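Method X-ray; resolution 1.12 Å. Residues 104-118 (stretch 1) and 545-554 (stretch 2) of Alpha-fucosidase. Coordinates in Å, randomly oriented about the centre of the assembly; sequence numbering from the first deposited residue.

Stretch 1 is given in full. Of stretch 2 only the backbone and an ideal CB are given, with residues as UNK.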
ATOM      1  N   THR A 104     -16.631 -20.060 -21.180  1.00  8.03           N
ATOM      2  CA  THR A 104     -15.574 -20.902 -20.621  1.00  8.11           C
ATOM      3  C   THR A 104     -15.762 -21.064 -19.118  1.00  7.72           C
ATOM      4  O   THR A 104     -15.787 -22.187 -18.601  1.00  7.78           O
ATOM      5  CB  THR A 104     -14.186 -20.333 -20.963  1.00  8.11           C
ATOM      6  OG1 THR A 104     -14.085 -20.216 -22.385  1.00  8.66           O
ATOM      7  CG2 THR A 104     -13.071 -21.239 -20.445  1.00  8.54           C
ATOM      8  N   LEU A 105     -15.921 -19.933 -18.436  1.00  7.81           N
ATOM      9  CA  LEU A 105     -16.181 -19.905 -17.006  1.00  8.15           C
ATOM     10  C   LEU A 105     -17.473 -20.650 -16.656  1.00  8.24           C
ATOM     11  O   LEU A 105     -17.503 -21.446 -15.718  1.00  8.04           O
ATOM     12  CB  LEU A 105     -16.246 -18.450 -16.530  1.00  8.10           C
ATOM     13  CG  LEU A 105     -16.552 -18.189 -15.056  1.00  8.59           C
ATOM     14  CD1 LEU A 105     -15.540 -18.872 -14.148  1.00  9.93           C
ATOM     15  CD2 LEU A 105     -16.575 -16.692 -14.797  1.00  9.17           C
ATOM     16  N   ARG A 106     -18.533 -20.382 -17.413  1.00  8.22           N
ATOM     17  CA  ARG A 106     -19.837 -21.009 -17.189  1.00  9.33           C
ATOM     18  C   ARG A 106     -19.748 -22.535 -17.225  1.00  8.83           C
ATOM     19  O   ARG A 106     -20.300 -23.215 -16.355  1.00  9.01           O
ATOM     20  CB  ARG A 106     -20.836 -20.490 -18.228  1.00  9.58           C
ATOM     21  CG  ARG A 106     -22.260 -21.017 -18.108  1.00 11.31           C
ATOM     22  CD  ARG A 106     -23.178 -20.362 -19.143  1.00 11.73           C
ATOM     23  NE  ARG A 106     -23.071 -18.902 -19.102  1.00 14.84           N
ATOM     24  CZ  ARG A 106     -22.768 -18.127 -20.140  1.00 15.96           C
ATOM     25  NH1 ARG A 106     -22.563 -18.645 -21.345  1.00 16.54           N
ATOM     26  NH2 ARG A 106     -22.686 -16.815 -19.971  1.00 17.44           N
ATOM     27  N   ALA A 107     -19.044 -23.062 -18.223  1.00  8.67           N
ATOM     28  CA  ALA A 107     -18.919 -24.508 -18.382  1.00  8.80           C
ATOM     29  C   ALA A 107     -18.093 -25.155 -17.267  1.00  8.82           C
ATOM     30  O   ALA A 107     -18.407 -26.266 -16.828  1.00  8.68           O
ATOM     31  CB  ALA A 107     -18.361 -24.854 -19.753  1.00  9.08           C
ATOM     32  N   LEU A 108     -17.052 -24.465 -16.798  1.00  8.56           N
ATOM     33  CA  LEU A 108     -16.250 -24.966 -15.685  1.00  8.73           C
ATOM     34  C   LEU A 108     -17.089 -25.024 -14.419  1.00  8.64           C
ATOM     35  O   LEU A 108     -17.049 -26.010 -13.679  1.00  8.59           O
ATOM     36  CB  LEU A 108     -15.018 -24.087 -15.465  1.00  8.64           C
ATOM     37  CG  LEU A 108     -13.928 -24.250 -16.522  1.00  8.65           C
ATOM     38  CD1 LEU A 108     -12.990 -23.062 -16.513  1.00  9.06           C
ATOM     39  CD2 LEU A 108     -13.152 -25.553 -16.338  1.00  9.44           C
ATOM     40  N   ASN A 109     -17.860 -23.968 -14.178  1.00  8.61           N
ATOM     41  CA  ASN A 109     -18.750 -23.941 -13.029  1.00  8.99           C
ATOM     42  C   ASN A 109     -19.807 -25.038 -13.081  1.00  9.19           C
ATOM     43  O   ASN A 109     -20.149 -25.614 -12.046  1.00  9.43           O
ATOM     44  CB  ASN A 109     -19.395 -22.568 -12.880  1.00  9.13           C
ATOM     45  CG  ASN A 109     -18.427 -21.530 -12.359  1.00  9.22           C
ATOM     46  OD1 ASN A 109     -17.294 -21.841 -11.995  1.00  9.83           O
ATOM     47  ND2 ASN A 109     -18.873 -20.281 -12.322  1.00 11.70           N
ATOM     48  N   LYS A 110     -20.296 -25.339 -14.283  1.00  9.31           N
ATOM     49  CA  LYS A 110     -21.258 -26.429 -14.473  1.00 10.30           C
ATOM     50  C   LYS A 110     -20.639 -27.772 -14.089  1.00  9.78           C
ATOM     51  O   LYS A 110     -21.285 -28.586 -13.431  1.00 10.15           O
ATOM     52  CB  LYS A 110     -21.785 -26.471 -15.911  1.00 10.32           C
ATOM     53  CG  LYS A 110     -22.875 -27.510 -16.147  1.00 12.63           C
ATOM     54  CD  LYS A 110     -23.447 -27.414 -17.551  1.00 13.30           C
ATOM     55  CE  LYS A 110     -24.467 -28.515 -17.811  1.00 17.34           C
ATOM     56  NZ  LYS A 110     -23.832 -29.862 -17.946  1.00 19.27           N
ATOM     57  N   GLN A 111     -19.390 -28.000 -14.493  1.00  9.31           N
ATOM     58  CA  GLN A 111     -18.687 -29.223 -14.109  1.00  9.46           C
ATOM     59  C   GLN A 111     -18.626 -29.368 -12.589  1.00  9.10           C
ATOM     60  O   GLN A 111     -18.889 -30.447 -12.047  1.00  9.24           O
ATOM     61  CB  GLN A 111     -17.284 -29.267 -14.717  1.00  9.41           C
ATOM     62  CG  GLN A 111     -17.293 -29.459 -16.224  1.00 10.16           C
ATOM     63  CD  GLN A 111     -15.903 -29.548 -16.836  1.00 10.20           C
ATOM     64  OE1 GLN A 111     -15.011 -28.764 -16.510  1.00 11.17           O
ATOM     65  NE2 GLN A 111     -15.725 -30.489 -17.756  1.00 12.23           N
ATOM     66  N   LEU A 112     -18.284 -28.277 -11.907  1.00  9.10           N
ATOM     67  CA  LEU A 112     -18.254 -28.255 -10.445  1.00  9.31           C
ATOM     68  C   LEU A 112     -19.640 -28.460  -9.831  1.00  9.66           C
ATOM     69  O   LEU A 112     -19.797 -29.256  -8.904  1.00  9.92           O
ATOM     70  CB  LEU A 112     -17.628 -26.955  -9.944  1.00  9.36           C
ATOM     71  CG  LEU A 112     -16.157 -26.760 -10.318  1.00  8.90           C
ATOM     72  CD1 LEU A 112     -15.752 -25.300 -10.192  1.00  8.97           C
ATOM     73  CD2 LEU A 112     -15.252 -27.637  -9.471  1.00  9.54           C
ATOM     74  N   ALA A 113     -20.640 -27.761 -10.361  1.00  9.80           N
ATOM     75  CA  ALA A 113     -22.014 -27.896  -9.865  1.00 10.79           C
ATOM     76  C   ALA A 113     -22.543 -29.324 -10.023  1.00 11.41           C
ATOM     77  O   ALA A 113     -23.345 -29.789  -9.204  1.00 11.86           O
ATOM     78  CB  ALA A 113     -22.931 -26.910 -10.555  1.00 11.04           C
ATOM     79  N   ASN A 114     -22.073 -30.014 -11.061  1.00 11.87           N
ATOM     80  CA  ASN A 114     -22.454 -31.407 -11.311  1.00 13.22           C
ATOM     81  C   ASN A 114     -21.697 -32.426 -10.453  1.00 13.45           C
ATOM     82  O   ASN A 114     -21.933 -33.632 -10.563  1.00 14.18           O
ATOM     83  CB  ASN A 114     -22.318 -31.741 -12.800  1.00 13.62           C
ATOM     84  CG  ASN A 114     -23.400 -31.090 -13.649  1.00 15.76           C
ATOM     85  OD1 ASN A 114     -24.449 -30.679 -13.143  1.00 18.78           O
ATOM     86  ND2 ASN A 114     -23.151 -30.999 -14.950  1.00 18.13           N
ATOM     87  N   GLY A 115     -20.787 -31.946  -9.608  1.00 13.19           N
ATOM     88  CA  GLY A 115     -20.158 -32.799  -8.605  1.00 13.26           C
ATOM     89  C   GLY A 115     -18.656 -32.985  -8.689  1.00 13.06           C
ATOM     90  O   GLY A 115     -18.082 -33.690  -7.859  1.00 13.61           O
ATOM     91  N   ALA A 116     -18.009 -32.373  -9.678  1.00 12.57           N
ATOM     92  CA  ALA A 116     -16.551 -32.425  -9.750  1.00 11.96           C
ATOM     93  C   ALA A 116     -15.930 -31.713  -8.546  1.00 11.58           C
ATOM     94  O   ALA A 116     -16.397 -30.643  -8.138  1.00 11.79           O
ATOM     95  CB  ALA A 116     -16.050 -31.815 -11.049  1.00 11.97           C
ATOM     96  N   GLU A 117     -14.896 -32.325  -7.971  1.00 11.32           N
ATOM     97  CA  GLU A 117     -14.150 -31.726  -6.867  1.00 11.64           C
ATOM     98  C   GLU A 117     -13.135 -30.725  -7.393  1.00 10.43           C
ATOM     99  O   GLU A 117     -12.792 -29.752  -6.715  1.00 10.23           O
ATOM    100  CB  GLU A 117     -13.415 -32.801  -6.064  1.00 11.78           C
ATOM    101  CG  GLU A 117     -14.311 -33.721  -5.241  1.00 13.62           C
ATOM    102  CD  GLU A 117     -13.522 -34.596  -4.279  1.00 13.66           C
ATOM    103  OE1 GLU A 117     -12.394 -35.007  -4.623  1.00 17.57           O
ATOM    104  OE2 GLU A 117     -14.032 -34.876  -3.176  1.00 18.21           O
ATOM    105  N   THR A 118     -12.627 -30.997  -8.591  1.00 10.07           N
ATOM    106  CA  THR A 118     -11.678 -30.112  -9.255  1.00  9.96           C
ATOM    107  C   THR A 118     -11.969 -30.081 -10.747  1.00  9.53           C
ATOM    108  O   THR A 118     -12.570 -31.013 -11.292  1.00  9.39           O
ATOM    109  CB  THR A 118     -10.203 -30.548  -9.053  1.00 10.28           C
ATOM    110  OG1 THR A 118      -9.948 -31.762  -9.770  1.00 11.36           O
ATOM    111  CG2 THR A 118      -9.865 -30.739  -7.579  1.00 10.88           C
ATOM    112  N   UNK A 545     -23.498 -12.704 -12.006  1.00  8.09           N
ATOM    113  CA  UNK A 545     -22.642 -13.418 -12.948  1.00  8.33           C
ATOM    114  C   UNK A 545     -21.703 -14.450 -12.335  1.00  8.77           C
ATOM    115  O   UNK A 545     -21.436 -15.482 -12.958  1.00 10.60           O
ATOM    116  CB  UNK A 545     -21.805 -12.400 -13.725  1.00  8.33           C
ATOM    117  N   UNK A 546     -21.201 -14.182 -11.132  1.00  8.25           N
ATOM    118  CA  UNK A 546     -20.110 -14.990 -10.575  1.00  8.27           C
ATOM    119  C   UNK A 546     -20.526 -16.094  -9.607  1.00  8.17           C
ATOM    120  O   UNK A 546     -19.944 -17.181  -9.624  1.00  9.28           O
ATOM    121  CB  UNK A 546     -19.128 -14.064  -9.855  1.00  8.27           C
ATOM    122  N   UNK A 547     -21.508 -15.817  -8.752  1.00  7.85           N
ATOM    123  CA  UNK A 547     -21.930 -16.786  -7.737  1.00  7.99           C
ATOM    124  C   UNK A 547     -22.753 -17.915  -8.330  1.00  7.96           C
ATOM    125  O   UNK A 547     -23.528 -17.709  -9.264  1.00  8.38           O
ATOM    126  CB  UNK A 547     -22.736 -16.086  -6.641  1.00  7.99           C
ATOM    127  N   UNK A 548     -22.588 -19.114  -7.781  1.00  8.06           N
ATOM    128  CA  UNK A 548     -23.459 -20.231  -8.128  1.00  8.24           C
ATOM    129  C   UNK A 548     -23.717 -21.092  -6.903  1.00  8.35           C
ATOM    130  O   UNK A 548     -23.007 -20.984  -5.904  1.00  8.49           O
ATOM    131  CB  UNK A 548     -22.846 -21.070  -9.251  1.00  8.24           C
ATOM    132  N   UNK A 549     -24.758 -21.915  -6.969  1.00  8.57           N
ATOM    133  CA  UNK A 549     -24.977 -22.934  -5.953  1.00  9.18           C
ATOM    134  C   UNK A 549     -23.903 -23.998  -6.127  1.00  9.23           C
ATOM    135  O   UNK A 549     -23.736 -24.545  -7.223  1.00  9.58           O
ATOM    136  CB  UNK A 549     -26.380 -23.536  -6.053  1.00  9.18           C
ATOM    137  N   UNK A 550     -23.169 -24.272  -5.054  1.00  9.73           N
ATOM    138  CA  UNK A 550     -22.093 -25.253  -5.086  1.00 10.02           C
ATOM    139  C   UNK A 550     -22.596 -26.643  -5.435  1.00  9.95           C
ATOM    140  O   UNK A 550     -23.737 -27.006  -5.128  1.00  9.85           O
ATOM    141  CB  UNK A 550     -21.373 -25.287  -3.737  1.00 10.02           C
ATOM    142  N   UNK A 551     -21.731 -27.403  -6.095  1.00  9.77           N
ATOM    143  CA  UNK A 551     -21.901 -28.840  -6.218  1.00 10.32           C
ATOM    144  C   UNK A 551     -21.539 -29.532  -4.920  1.00 10.63           C
ATOM    145  O   UNK A 551     -21.162 -28.889  -3.932  1.00 10.65           O
ATOM    146  CB  UNK A 551     -21.052 -29.388  -7.367  1.00 10.32           C
ATOM    147  N   UNK A 552     -21.643 -30.859  -4.928  1.00 11.14           N
ATOM    148  CA  UNK A 552     -21.517 -31.662  -3.711  1.00 11.79           C
ATOM    149  C   UNK A 552     -20.176 -31.523  -2.984  1.00 11.58           C
ATOM    150  O   UNK A 552     -20.109 -31.742  -1.774  1.00 12.38           O
ATOM    151  CB  UNK A 552     -21.738 -33.135  -4.061  1.00 11.79           C
ATOM    152  N   UNK A 553     -19.115 -31.149  -3.699  1.00 10.89           N
ATOM    153  CA  UNK A 553     -17.795 -31.057  -3.068  1.00 10.65           C
ATOM    154  C   UNK A 553     -17.678 -29.909  -2.061  1.00 10.32           C
ATOM    155  O   UNK A 553     -16.808 -29.936  -1.193  1.00 10.50           O
ATOM    156  CB  UNK A 553     -16.724 -30.891  -4.148  1.00 10.65           C
ATOM    157  N   UNK A 554     -18.551 -28.911  -2.185  1.00 10.18           N
ATOM    158  CA  UNK A 554     -18.492 -27.739  -1.309  1.00  9.98           C
ATOM    159  C   UNK A 554     -19.731 -27.534  -0.432  1.00 10.39           C
ATOM    160  O   UNK A 554     -19.925 -26.461   0.146  1.00 10.72           O
ATOM    161  CB  UNK A 554     -18.277 -26.487  -2.162  1.00  9.98           C
TER

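Position 545 lies in the last turn of a helix, and its CB points sideways with nothing of stretch 1 within 5.5 Å. Many side chains would suit. It is Tyr 545, and its ring stays clear of stretch 1.

At position 546 the CB also points sideways, but Leu 105 offers an apolar methyl nearby. A long, flexible apolar chain could reach it. The residue is Met 546, with all three chi angles m. Its end comes nearer than its CB direction suggests, and SD lies 4.1 Å from Leu 105 CD2. A water bridges the two stretches: it accepts from Asn 109 ND2 (2.9 Å) and donates to Met 546 O (2.8 Å).

Position 547 leaves the helix and its CB points away. Stretch 1 sets no demand. It is Leu 547.

Position 548 has extended backbone angles and a CB directed toward the helix, with its ideal CB 5.1 Å from Asn 109 ND2. There is room for a medium or flat side chain beside Asn 109, Leu 112 and Ala 113; polar or aromatic groups would both fit. The residue is His 548, chi1 p. The ring edge meets Asn 109 O and Leu 112 CB: CE1 lies 3.3 Å from Asn 109 O and 4.4 Å from Leu 112 CB. Ala 113 CB is 4.0 Å from the same CE1. NE2 is hydrogen-bonded elsewhere in the structure.

Position 549 has a sideways CB and open space, so a long polar chain is acceptable. It is Lys 549, whose end leads away.

At position 550 the CB points away, and several residues would serve. It is Ala 550; a water donates to its O (2.9 Å) and to Ala 113 O (3.2 Å).

Position 551 is decisive. The ideal CB would sit 2.0 Å from Leu 112 O and 3.0 Å from Ala 113 O, both clashes. Only glycine fits. Gly 551 lets the chain close on the helix end, with a CA-H...O contact from its CA to Leu 112 O (3.4 Å).

Position 552 has a sideways CB, 4.8 Å from Gly 115 CA. A small polar residue would suit, though others could. Ser 552 places OG 3.8 Å from Gly 115 CA. A water lies 2.7 Å from Ser 552 OG and donates to Gly 115 O, also at 2.7 Å.

Position 553 points toward stretch 1, its ideal CB 3.8 Å from Glu 117 CA and 4.0 Å from Ala 116 O. The close backbone favours a small side chain, and the carbonyls suit one that can hold water or donate. Ser 553 OG lies 2.6 Å from a water 2.8 Å from Leu 112 O, and 2.7 Å from another that donates to Glu 117 O (2.7 Å).

Position 554 is out of reach, so stretch 1 sets no preference. It is Ser 554, whose N donates a hydrogen bond to Gly 551 O (3.1 Å).

Stretch 2 545-554: YMLHKAGSSS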
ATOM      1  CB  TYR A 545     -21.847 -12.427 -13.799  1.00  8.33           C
ATOM      2  CG  TYR A 545     -22.727 -11.514 -14.605  1.00  8.24           C
ATOM      3  CD1 TYR A 545     -23.178 -11.895 -15.866  1.00  8.45           C
ATOM      4  CD2 TYR A 545     -23.123 -10.273 -14.102  1.00  7.64           C
ATOM      5  CE1 TYR A 545     -23.996 -11.064 -16.612  1.00  8.63           C
ATOM      6  CE2 TYR A 545     -23.942  -9.432 -14.840  1.00  7.74           C
ATOM      7  CZ  TYR A 545     -24.375  -9.836 -16.092  1.00  8.20           C
ATOM      8  OH  TYR A 545     -25.174  -9.003 -16.840  1.00  9.24           O
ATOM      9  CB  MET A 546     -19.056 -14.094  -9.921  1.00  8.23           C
ATOM     10  CG  MET A 546     -18.471 -13.031 -10.852  1.00  7.92           C
ATOM     11  SD  MET A 546     -17.564 -13.695 -12.255  1.00  8.64           S
ATOM     12  CE  MET A 546     -16.118 -14.370 -11.443  1.00 10.98           C
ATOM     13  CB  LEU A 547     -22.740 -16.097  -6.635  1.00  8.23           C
ATOM     14  CG  LEU A 547     -21.998 -15.047  -5.803  1.00  8.62           C
ATOM     15  CD1 LEU A 547     -22.914 -14.434  -4.759  1.00  9.20           C
ATOM     16  CD2 LEU A 547     -20.760 -15.646  -5.147  1.00  8.87           C
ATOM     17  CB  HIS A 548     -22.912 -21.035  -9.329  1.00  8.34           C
ATOM     18  CG  HIS A 548     -21.873 -22.066  -8.993  1.00  8.49           C
ATOM     19  ND1 HIS A 548     -21.593 -23.121  -9.836  1.00  9.37           N
ATOM     20  CD2 HIS A 548     -21.040 -22.205  -7.931  1.00  8.15           C
ATOM     21  CE1 HIS A 548     -20.647 -23.873  -9.302  1.00  9.05           C
ATOM     22  NE2 HIS A 548     -20.291 -23.338  -8.147  1.00  8.27           N
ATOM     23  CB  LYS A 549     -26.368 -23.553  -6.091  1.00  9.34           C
ATOM     24  CG  LYS A 549     -26.589 -24.755  -5.185  1.00 10.87           C
ATOM     25  CD  LYS A 549     -28.012 -25.277  -5.256  1.00 12.89           C
ATOM     26  CE  LYS A 549     -28.191 -26.517  -4.382  1.00 14.83           C
ATOM     27  NZ  LYS A 549     -27.843 -26.288  -2.941  1.00 17.53           N
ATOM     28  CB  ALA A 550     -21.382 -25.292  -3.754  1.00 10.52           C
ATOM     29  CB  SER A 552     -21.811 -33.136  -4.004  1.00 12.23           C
ATOM     30  OG  SER A 552     -20.940 -33.636  -4.996  1.00 14.15           O
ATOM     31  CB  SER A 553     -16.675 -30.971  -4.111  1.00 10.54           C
ATOM     32  OG  SER A 553     -16.594 -29.680  -4.687  1.00 10.58           O
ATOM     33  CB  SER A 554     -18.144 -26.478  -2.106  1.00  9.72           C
ATOM     34  OG  SER A 554     -16.787 -26.529  -2.514  1.00  9.26           O
TER
HETATM   35  O   HOH W   1     -17.894 -17.712 -11.443  1.00 10.67           O
HETATM   36  O   HOH W   2     -18.635 -29.374  -6.323  1.00 10.62           O
HETATM   37  O   HOH W   3     -23.163 -31.813  -7.233  1.00 13.38           O
HETATM   38  O   HOH W   4     -25.365 -28.271  -7.206  1.00 33.35           O
HETATM   39  O   HOH W   5     -18.289 -34.018  -5.173  1.00 27.57           O
HETATM   40  O   HOH W   6     -14.179 -28.401  -4.899  1.00  9.17           O
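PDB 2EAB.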